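Local coordinates for protein peptidoglycan synthase activator LpoP (Pseudomonas aeruginosa, PDB 6W5Q) that probably activates a peptidoglycan synthase in cell-wall assembly, as a lipoprotein whose globular C-terminal domain, with a tetratricopeptide-repeat region, is described here, at residues M18-T21 and A22-Q26; V51-R54 and L55-R59; G88-E91 and L92-Q95. All coordinates share one frame; numbering follows the deposited sequence.

Contact 1. Residues M18-T21 and A22-Q26; sequences MLTT and AQQQQ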
ATOM      1  N   MET A  18     -14.671  -4.759   1.369  1.00 33.07           N
ATOM      2  CA  MET A  18     -14.128  -3.411   1.229  1.00 30.86           C
ATOM      3  C   MET A  18     -12.994  -3.365   0.210  1.00 31.39           C
ATOM      4  O   MET A  18     -12.931  -2.447  -0.618  1.00 32.91           O
ATOM      5  CB  MET A  18     -13.658  -2.899   2.592  1.00 28.66           C
ATOM      6  CG  MET A  18     -14.824  -2.542   3.538  1.00 38.60           C
ATOM      7  SD  MET A  18     -15.981  -1.355   2.806  1.00 45.12           S
ATOM      8  CE  MET A  18     -17.404  -2.376   2.432  1.00 39.27           C
ATOM      9  N   LEU A  19     -12.094  -4.348   0.250  1.00 33.92           N
ATOM     10  CA  LEU A  19     -11.053  -4.460  -0.772  1.00 38.97           C
ATOM     11  C   LEU A  19     -11.661  -4.551  -2.162  1.00 34.26           C
ATOM     12  O   LEU A  19     -11.262  -3.817  -3.076  1.00 29.13           O
ATOM     13  CB  LEU A  19     -10.165  -5.686  -0.504  1.00 36.59           C
ATOM     14  CG  LEU A  19      -9.403  -5.679   0.827  1.00 39.44           C
ATOM     15  CD1 LEU A  19      -8.283  -6.703   0.839  1.00 45.67           C
ATOM     16  CD2 LEU A  19      -8.858  -4.295   1.134  1.00 38.74           C
ATOM     17  N   THR A  20     -12.623  -5.460  -2.339  1.00 35.05           N
ATOM     18  CA  THR A  20     -13.303  -5.603  -3.627  1.00 33.79           C
ATOM     19  C   THR A  20     -13.930  -4.284  -4.071  1.00 38.79           C
ATOM     20  O   THR A  20     -13.798  -3.870  -5.233  1.00 36.11           O
ATOM     21  CB  THR A  20     -14.380  -6.675  -3.526  1.00 40.43           C
ATOM     22  OG1 THR A  20     -13.764  -7.946  -3.311  1.00 46.04           O
ATOM     23  CG2 THR A  20     -15.202  -6.720  -4.793  1.00 39.24           C
ATOM     24  N   THR A  21     -14.631  -3.619  -3.151  1.00 32.71           N
ATOM     25  CA  THR A  21     -15.228  -2.330  -3.464  1.00 32.06           C
ATOM     26  C   THR A  21     -14.159  -1.298  -3.813  1.00 33.98           C
ATOM     27  O   THR A  21     -14.292  -0.561  -4.798  1.00 31.11           O
ATOM     28  CB  THR A  21     -16.077  -1.872  -2.283  1.00 31.75           C
ATOM     29  OG1 THR A  21     -17.195  -2.759  -2.147  1.00 36.08           O
ATOM     30  CG2 THR A  21     -16.574  -0.456  -2.500  1.00 33.94           C
ATOM     31  N   ALA A  22     -13.090  -1.236  -3.016  1.00 29.07           N
ATOM     32  CA  ALA A  22     -11.980  -0.328  -3.314  1.00 35.22           C
ATOM     33  C   ALA A  22     -11.417  -0.563  -4.707  1.00 33.29           C
ATOM     34  O   ALA A  22     -11.160   0.390  -5.447  1.00 33.17           O
ATOM     35  CB  ALA A  22     -10.873  -0.481  -2.280  1.00 27.79           C
ATOM     36  N   GLN A  23     -11.200  -1.827  -5.081  1.00 36.79           N
ATOM     37  CA  GLN A  23     -10.614  -2.112  -6.389  1.00 37.80           C
ATOM     38  C   GLN A  23     -11.560  -1.722  -7.525  1.00 40.48           C
ATOM     39  O   GLN A  23     -11.110  -1.243  -8.579  1.00 40.16           O
ATOM     40  CB  GLN A  23     -10.227  -3.587  -6.489  1.00 39.85           C
ATOM     41  CG  GLN A  23      -9.717  -3.982  -7.881  1.00 41.33           C
ATOM     42  CD  GLN A  23      -9.161  -5.378  -7.930  1.00 45.03           C
ATOM     43  OE1 GLN A  23      -9.160  -6.093  -6.920  1.00 49.45           O
ATOM     44  NE2 GLN A  23      -8.690  -5.790  -9.112  1.00 44.22           N
ATOM     45  N   GLN A  24     -12.872  -1.918  -7.341  1.00 32.40           N
ATOM     46  CA  GLN A  24     -13.832  -1.462  -8.344  1.00 40.57           C
ATOM     47  C   GLN A  24     -13.783   0.053  -8.509  1.00 37.35           C
ATOM     48  O   GLN A  24     -13.913   0.567  -9.626  1.00 42.19           O
ATOM     49  CB  GLN A  24     -15.250  -1.903  -7.970  1.00 40.84           C
ATOM     50  CG  GLN A  24     -15.478  -3.401  -8.031  1.00 49.68           C
ATOM     51  CD  GLN A  24     -16.939  -3.769  -7.847  1.00 62.89           C
ATOM     52  OE1 GLN A  24     -17.829  -2.987  -8.173  1.00 74.54           O
ATOM     53  NE2 GLN A  24     -17.193  -4.962  -7.319  1.00 64.11           N
ATOM     54  N   GLN A  25     -13.597   0.784  -7.405  1.00 38.07           N
ATOM     55  CA  GLN A  25     -13.544   2.242  -7.461  1.00 36.32           C
ATOM     56  C   GLN A  25     -12.240   2.737  -8.072  1.00 41.73           C
ATOM     57  O   GLN A  25     -12.253   3.614  -8.945  1.00 40.58           O
ATOM     58  CB  GLN A  25     -13.751   2.819  -6.067  1.00 32.37           C
ATOM     59  CG  GLN A  25     -14.962   2.213  -5.429  1.00 35.48           C
ATOM     60  CD  GLN A  25     -15.219   2.660  -4.026  1.00 34.36           C
ATOM     61  OE1 GLN A  25     -16.315   3.108  -3.709  1.00 45.14           O
ATOM     62  NE2 GLN A  25     -14.227   2.547  -3.171  1.00 29.27           N
ATOM     63  N   GLN A  26     -11.103   2.193  -7.617  1.00 37.24           N
ATOM     64  CA  GLN A  26      -9.826   2.495  -8.251  1.00 39.72           C
ATOM     65  C   GLN A  26      -9.897   2.181  -9.737  1.00 41.74           C
ATOM     66  O   GLN A  26      -9.546   3.014 -10.577  1.00 40.75           O
ATOM     67  CB  GLN A  26      -8.707   1.699  -7.577  1.00 35.72           C
ATOM     68  CG  GLN A  26      -7.325   1.993  -8.119  1.00 45.34           C
ATOM     69  CD  GLN A  26      -6.223   1.278  -7.361  1.00 45.45           C
ATOM     70  OE1 GLN A  26      -6.455   0.240  -6.737  1.00 48.58           O
ATOM     71  NE2 GLN A  26      -5.012   1.832  -7.410  1.00 44.28           N
TER

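Contact 2. Residues V51-R54 and L55-R59; sequences VLYR and LAQVR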
ATOM      1  N   VAL A  51      -4.410  -4.607   3.419  1.00 32.47           N
ATOM      2  CA  VAL A  51      -5.189  -3.379   3.332  1.00 33.67           C
ATOM      3  C   VAL A  51      -4.263  -2.193   3.128  1.00 29.89           C
ATOM      4  O   VAL A  51      -4.494  -1.344   2.256  1.00 27.93           O
ATOM      5  CB  VAL A  51      -6.061  -3.199   4.585  1.00 34.58           C
ATOM      6  CG1 VAL A  51      -6.718  -1.823   4.569  1.00 34.54           C
ATOM      7  CG2 VAL A  51      -7.109  -4.269   4.642  1.00 31.30           C
ATOM      8  N   LEU A  52      -3.195  -2.126   3.927  1.00 32.61           N
ATOM      9  CA  LEU A  52      -2.246  -1.014   3.841  1.00 33.78           C
ATOM     10  C   LEU A  52      -1.550  -0.986   2.487  1.00 32.50           C
ATOM     11  O   LEU A  52      -1.323   0.089   1.912  1.00 25.82           O
ATOM     12  CB  LEU A  52      -1.235  -1.120   4.990  1.00 27.56           C
ATOM     13  CG  LEU A  52      -1.970  -0.948   6.327  1.00 33.94           C
ATOM     14  CD1 LEU A  52      -1.107  -1.187   7.521  1.00 35.00           C
ATOM     15  CD2 LEU A  52      -2.597   0.432   6.419  1.00 33.92           C
ATOM     16  N   TYR A  53      -1.238  -2.166   1.946  1.00 36.34           N
ATOM     17  CA  TYR A  53      -0.635  -2.254   0.621  1.00 35.21           C
ATOM     18  C   TYR A  53      -1.499  -1.575  -0.437  1.00 33.29           C
ATOM     19  O   TYR A  53      -1.004  -0.785  -1.251  1.00 35.50           O
ATOM     20  CB  TYR A  53      -0.408  -3.718   0.263  1.00 33.03           C
ATOM     21  CG  TYR A  53       0.134  -3.899  -1.133  1.00 32.84           C
ATOM     22  CD1 TYR A  53       1.486  -3.704  -1.398  1.00 35.11           C
ATOM     23  CD2 TYR A  53      -0.701  -4.271  -2.182  1.00 42.51           C
ATOM     24  CE1 TYR A  53       1.999  -3.875  -2.677  1.00 41.12           C
ATOM     25  CE2 TYR A  53      -0.203  -4.444  -3.462  1.00 46.69           C
ATOM     26  CZ  TYR A  53       1.152  -4.245  -3.704  1.00 47.37           C
ATOM     27  OH  TYR A  53       1.658  -4.409  -4.972  1.00 53.63           O
ATOM     28  N   ARG A  54      -2.795  -1.875  -0.444  1.00 30.73           N
ATOM     29  CA  ARG A  54      -3.689  -1.264  -1.426  1.00 29.48           C
ATOM     30  C   ARG A  54      -3.889   0.212  -1.139  1.00 29.81           C
ATOM     31  O   ARG A  54      -4.030   1.024  -2.064  1.00 28.73           O
ATOM     32  CB  ARG A  54      -5.049  -1.976  -1.423  1.00 30.87           C
ATOM     33  CG  ARG A  54      -4.931  -3.471  -1.441  1.00 38.20           C
ATOM     34  CD  ARG A  54      -6.083  -4.138  -2.146  1.00 50.19           C
ATOM     35  NE  ARG A  54      -5.805  -5.561  -2.283  1.00 53.83           N
ATOM     36  CZ  ARG A  54      -6.437  -6.382  -3.113  1.00 61.21           C
ATOM     37  NH1 ARG A  54      -7.411  -5.933  -3.904  1.00 65.06           N
ATOM     38  NH2 ARG A  54      -6.085  -7.659  -3.153  1.00 64.27           N
ATOM     39  N   LEU A  55      -3.967   0.569   0.142  1.00 26.06           N
ATOM     40  CA  LEU A  55      -4.110   1.970   0.508  1.00 30.05           C
ATOM     41  C   LEU A  55      -2.904   2.779   0.038  1.00 29.82           C
ATOM     42  O   LEU A  55      -3.055   3.849  -0.559  1.00 30.16           O
ATOM     43  CB  LEU A  55      -4.306   2.081   2.021  1.00 27.72           C
ATOM     44  CG  LEU A  55      -4.565   3.491   2.554  1.00 31.36           C
ATOM     45  CD1 LEU A  55      -5.549   4.210   1.655  1.00 26.76           C
ATOM     46  CD2 LEU A  55      -5.055   3.450   4.012  1.00 30.72           C
ATOM     47  N   ALA A  56      -1.692   2.256   0.257  1.00 30.37           N
ATOM     48  CA  ALA A  56      -0.498   2.951  -0.218  1.00 29.81           C
ATOM     49  C   ALA A  56      -0.517   3.077  -1.732  1.00 30.91           C
ATOM     50  O   ALA A  56      -0.080   4.088  -2.285  1.00 27.58           O
ATOM     51  CB  ALA A  56       0.760   2.209   0.249  1.00 27.88           C
ATOM     52  N   GLN A  57      -1.042   2.063  -2.421  1.00 31.06           N
ATOM     53  CA  GLN A  57      -1.106   2.124  -3.871  1.00 30.21           C
ATOM     54  C   GLN A  57      -2.003   3.259  -4.348  1.00 34.07           C
ATOM     55  O   GLN A  57      -1.630   4.038  -5.241  1.00 28.24           O
ATOM     56  CB  GLN A  57      -1.597   0.795  -4.414  1.00 33.41           C
ATOM     57  CG  GLN A  57      -0.492  -0.176  -4.696  1.00 36.17           C
ATOM     58  CD  GLN A  57      -0.898  -1.137  -5.779  1.00 53.89           C
ATOM     59  OE1 GLN A  57      -1.175  -2.307  -5.513  1.00 58.81           O
ATOM     60  NE2 GLN A  57      -0.954  -0.645  -7.019  1.00 64.48           N
ATOM     61  N   VAL A  58      -3.202   3.361  -3.767  1.00 33.15           N
ATOM     62  CA  VAL A  58      -4.154   4.393  -4.163  1.00 31.00           C
ATOM     63  C   VAL A  58      -3.582   5.779  -3.901  1.00 31.47           C
ATOM     64  O   VAL A  58      -3.706   6.681  -4.740  1.00 30.53           O
ATOM     65  CB  VAL A  58      -5.490   4.178  -3.429  1.00 29.00           C
ATOM     66  CG1 VAL A  58      -6.454   5.330  -3.691  1.00 32.82           C
ATOM     67  CG2 VAL A  58      -6.086   2.871  -3.879  1.00 33.63           C
ATOM     68  N   ARG A  59      -2.963   5.977  -2.730  1.00 29.33           N
ATOM     69  CA  ARG A  59      -2.355   7.274  -2.433  1.00 32.85           C
ATOM     70  C   ARG A  59      -1.232   7.569  -3.402  1.00 30.00           C
ATOM     71  O   ARG A  59      -1.080   8.706  -3.866  1.00 28.91           O
ATOM     72  CB  ARG A  59      -1.806   7.313  -1.011  1.00 26.50           C
ATOM     73  CG  ARG A  59      -2.821   6.989   0.070  1.00 33.66           C
ATOM     74  CD  ARG A  59      -3.057   8.169   0.974  1.00 35.42           C
ATOM     75  NE  ARG A  59      -4.127   7.953   1.954  1.00 34.00           N
ATOM     76  CZ  ARG A  59      -5.331   8.525   1.927  1.00 32.15           C
ATOM     77  NH1 ARG A  59      -5.655   9.391   0.958  1.00 30.92           N
ATOM     78  NH2 ARG A  59      -6.198   8.243   2.889  1.00 33.14           N
TER

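Contact 3. Residues G88-E91 and L92-Q95; sequences GLWE and LIAQ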
ATOM      1  N   GLY A  88       6.463  -6.594  -2.308  1.00 32.07           N
ATOM      2  CA  GLY A  88       5.541  -5.627  -2.885  1.00 32.75           C
ATOM      3  C   GLY A  88       5.594  -4.280  -2.189  1.00 30.90           C
ATOM      4  O   GLY A  88       5.667  -3.233  -2.839  1.00 32.34           O
ATOM      5  N   LEU A  89       5.561  -4.286  -0.856  1.00 28.77           N
ATOM      6  CA  LEU A  89       5.564  -3.028  -0.105  1.00 29.99           C
ATOM      7  C   LEU A  89       6.869  -2.252  -0.332  1.00 31.61           C
ATOM      8  O   LEU A  89       6.849  -1.028  -0.534  1.00 28.03           O
ATOM      9  CB  LEU A  89       5.314  -3.312   1.389  1.00 25.07           C
ATOM     10  CG  LEU A  89       3.862  -3.697   1.785  1.00 34.61           C
ATOM     11  CD1 LEU A  89       3.802  -4.511   3.063  1.00 27.92           C
ATOM     12  CD2 LEU A  89       2.921  -2.468   1.925  1.00 24.31           C
ATOM     13  N   TRP A  90       8.013  -2.947  -0.354  1.00 31.36           N
ATOM     14  CA  TRP A  90       9.264  -2.237  -0.606  1.00 29.69           C
ATOM     15  C   TRP A  90       9.272  -1.588  -1.990  1.00 28.34           C
ATOM     16  O   TRP A  90       9.723  -0.446  -2.139  1.00 29.95           O
ATOM     17  CB  TRP A  90      10.460  -3.171  -0.444  1.00 31.15           C
ATOM     18  CG  TRP A  90      10.907  -3.332   0.975  1.00 30.15           C
ATOM     19  CD1 TRP A  90      10.983  -4.500   1.680  1.00 34.41           C
ATOM     20  CD2 TRP A  90      11.360  -2.293   1.869  1.00 30.12           C
ATOM     21  NE1 TRP A  90      11.451  -4.254   2.953  1.00 36.91           N
ATOM     22  CE2 TRP A  90      11.695  -2.913   3.092  1.00 27.83           C
ATOM     23  CE3 TRP A  90      11.520  -0.906   1.748  1.00 28.21           C
ATOM     24  CZ2 TRP A  90      12.166  -2.194   4.191  1.00 30.86           C
ATOM     25  CZ3 TRP A  90      11.989  -0.192   2.851  1.00 34.10           C
ATOM     26  CH2 TRP A  90      12.301  -0.839   4.055  1.00 29.97           C
ATOM     27  N   GLU A  91       8.771  -2.296  -3.012  1.00 30.28           N
ATOM     28  CA  GLU A  91       8.674  -1.696  -4.343  1.00 35.33           C
ATOM     29  C   GLU A  91       7.805  -0.443  -4.319  1.00 34.12           C
ATOM     30  O   GLU A  91       8.148   0.568  -4.937  1.00 33.68           O
ATOM     31  CB  GLU A  91       8.126  -2.705  -5.357  1.00 30.14           C
ATOM     32  CG  GLU A  91       7.846  -2.075  -6.720  1.00 33.14           C
ATOM     33  CD  GLU A  91       9.100  -1.438  -7.358  1.00 39.45           C
ATOM     34  OE1 GLU A  91      10.234  -1.894  -7.065  1.00 37.69           O
ATOM     35  OE2 GLU A  91       8.956  -0.476  -8.160  1.00 41.23           O
ATOM     36  N   LEU A  92       6.685  -0.487  -3.593  1.00 33.33           N
ATOM     37  CA  LEU A  92       5.880   0.714  -3.398  1.00 32.75           C
ATOM     38  C   LEU A  92       6.681   1.819  -2.725  1.00 31.30           C
ATOM     39  O   LEU A  92       6.555   2.996  -3.077  1.00 29.57           O
ATOM     40  CB  LEU A  92       4.645   0.389  -2.554  1.00 33.57           C
ATOM     41  CG  LEU A  92       3.333   0.103  -3.280  1.00 41.90           C
ATOM     42  CD1 LEU A  92       3.502  -1.017  -4.310  1.00 44.09           C
ATOM     43  CD2 LEU A  92       2.216  -0.216  -2.260  1.00 37.95           C
ATOM     44  N   ILE A  93       7.489   1.467  -1.729  1.00 28.44           N
ATOM     45  CA  ILE A  93       8.281   2.480  -1.033  1.00 31.61           C
ATOM     46  C   ILE A  93       9.322   3.084  -1.974  1.00 27.57           C
ATOM     47  O   ILE A  93       9.547   4.299  -1.972  1.00 29.08           O
ATOM     48  CB  ILE A  93       8.921   1.862   0.225  1.00 29.78           C
ATOM     49  CG1 ILE A  93       7.834   1.510   1.242  1.00 26.79           C
ATOM     50  CG2 ILE A  93       9.994   2.785   0.815  1.00 33.09           C
ATOM     51  CD1 ILE A  93       8.310   0.665   2.387  1.00 30.56           C
ATOM     52  N   ALA A  94       9.965   2.241  -2.791  1.00 32.13           N
ATOM     53  CA  ALA A  94      10.898   2.716  -3.807  1.00 33.80           C
ATOM     54  C   ALA A  94      10.226   3.714  -4.735  1.00 31.68           C
ATOM     55  O   ALA A  94      10.789   4.764  -5.063  1.00 36.89           O
ATOM     56  CB  ALA A  94      11.442   1.533  -4.616  1.00 27.55           C
ATOM     57  N   GLN A  95       9.014   3.390  -5.181  1.00 30.80           N
ATOM     58  CA  GLN A  95       8.324   4.259  -6.125  1.00 31.79           C
ATOM     59  C   GLN A  95       7.924   5.561  -5.473  1.00 36.26           C
ATOM     60  O   GLN A  95       7.949   6.612  -6.121  1.00 35.90           O
ATOM     61  CB  GLN A  95       7.108   3.543  -6.693  1.00 37.69           C
ATOM     62  CG  GLN A  95       7.466   2.296  -7.442  1.00 34.10           C
ATOM     63  CD  GLN A  95       6.283   1.721  -8.144  1.00 40.20           C
ATOM     64  OE1 GLN A  95       6.341   0.605  -8.675  1.00 45.91           O
ATOM     65  NE2 GLN A  95       5.180   2.471  -8.151  1.00 31.89           N
TER

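Contact 1. Residues M18-T21 and A22-Q26
Thr21 and Gln25 meet one turn apart on helix 13-28, the first helix of this all-helical, tetratricopeptide-repeat-type domain. Four successive i to i+4 backbone bonds run through the segment. Ala22 N donates to Met18 O at 2.7 Å and Gln23 N to Leu19 O at 2.8 Å. Gln24 N and Gln25 N bond likewise to the carbonyls of Thr20 and Thr21.

The tight part is the side facing the neighbouring helices. Ala22 is buried there, and its methyl CB lies 3.3 Å from Met18 O. Leu38 of helix 31-44 covers both Ala22 and Leu19. Leu19 also reaches Val51 and Arg54 of helix 49-61.

The other side is looser and more polar. Gln24 is exposed and lies alongside Thr20, with both side chains pointing the same way; Gln24 NE2 comes 3.7 Å from the methyl CG2 of Thr20. That methyl stands anti to the backbone N, which puts OG1 beside the N (chi1 -66°), and OG1 hydrogen-bonds back to Leu16 O. Thr21 repeats the pattern with Ala17 O. Both hydroxyls turn back to the preceding turn. The glutamines pass the carbonyl oxygens first, Gln24 CG 3.3 Å from Thr20 O, and touch the methyls further out.

The side chains of Gln25 and Thr21 slant across each other. Gln25 NE2 is held by a hydrogen bond to Ser37 OG of helix 31-44. Gln25 CG lies 2.9 Å from Thr21 O, the same oxygen that accepts Gln25 N. The amide carbon Gln25 CD rests 3.7 Å from Thr21 CG2.

Contact 2. Residues V51-R54 and L55-R59
Helix 49-61 is a central helix of the tetratricopeptide-repeat-type array, and Tyr53 and Gln57 meet on one of its sides, one turn apart. Tyr53 CG is anti to the backbone N (chi1 176°) and lies beside the carbonyl carbon, on the side from which Gln57 comes. Gln57 reaches back toward the phenol ring. Its CG lies over one face of the ring, and its amide oxygen OE1 comes 3.1 Å from Tyr53 CE2 and 3.5 Å from Tyr53 CZ. Ring and amide planes are 67° apart, so the two groups are far from a flat stack.

The backbone beneath is regular helix. Leu55 N bonds to Val51 O at 2.9 Å, and Ala56 N to Leu52 O at 2.8 Å. The bond from Gln57 N to Tyr53 O is less straight, with an angle of 147° at the hydrogen. Val58 N closes the set on Arg54 O, where the Val58 methyl CG2 also rests at 3.3 Å.

In this tetratricopeptide-repeat region, helix 49-61 packs against several others. Val51 and Leu55 touch helix 31-44, and Leu52 touches Val71, Arg74 and Tyr78 of helix 65-78. Helix 83-99 meets Tyr53, Ala56 and Gln57 through Leu92.

Leu55 CB lies 3.4 Å from Val51 O. The Ala56 methyl CB lies 3.4 Å from Leu52 O, the oxygen that its own N bonds. Arg54 is only partly buried, and its long side chain touches Gln23 of helix 13-28.

Contact 3. Residues G88-E91 and L92-Q95
Gly88 opens the segment and meets Leu92 one turn on. Its carbonyl oxygen accepts a bond from Leu92 N at 3.0 Å, and the Leu92 methyl CD1 lies 3.4 Å from the same Gly88 O.

Leu89 comes next. It is buried, touches Tyr53 of helix 49-61, and its carbonyl O takes the N-H of Ile93 at 2.8 Å. Ile93 CG1 lies close beside that oxygen.

Trp90 carries the main apolar contact. Its indole and Ile93 slant across each other, and Trp90 CE3 is 3.6 Å from Ile93 CD1. Ile93 chi1 (-67°) turns CG1 toward the preceding turn, and the extended chi2 carries CD1 on to Trp90 CE3. Leu76 of helix 65-78 touches both side chains. A sulfate ion, probably from the crystallisation liquor, lies about 3 Å from the Trp90 side chain. Trp90 O accepts the bond from Ala94 N at 2.8 Å.

Glu91 ends the segment. Its O accepts Gln95 N at 3.0 Å. The side chain bends at chi2 (59°), and Glu91 OE2 lies 3.2 Å from Gln95 CG, with the carboxylate and amide planes 69° apart. Glu91 OE1 forms a salt bridge with Arg110 NE of helix 103-114, which ties this carboxylate to the next helix.

The whole is two turns of regular alpha helix packed between neighbouring helices, as in tetratricopeptide-repeat domains.

The three contacts come in series along the chain, each within a single helix. Contact 1 lies on helix 13-28, contact 2 on helix 49-61 and contact 3 on helix 83-99. These segments run roughly the same way. The centres of contacts 1 and 2 are about 11 Å apart, as are those of contacts 2 and 3, and both pairs touch. Contacts 1 and 3 are about 21 Å apart between centres, on opposite sides of the chain's centre. Contact 2 sits between them, near the middle of the domain. Helices 31-44 and 65-78 come between in sequence and pack against them. This gives a tetratricopeptide-repeat array, a fold that often binds other proteins, consistent with a synthase activator.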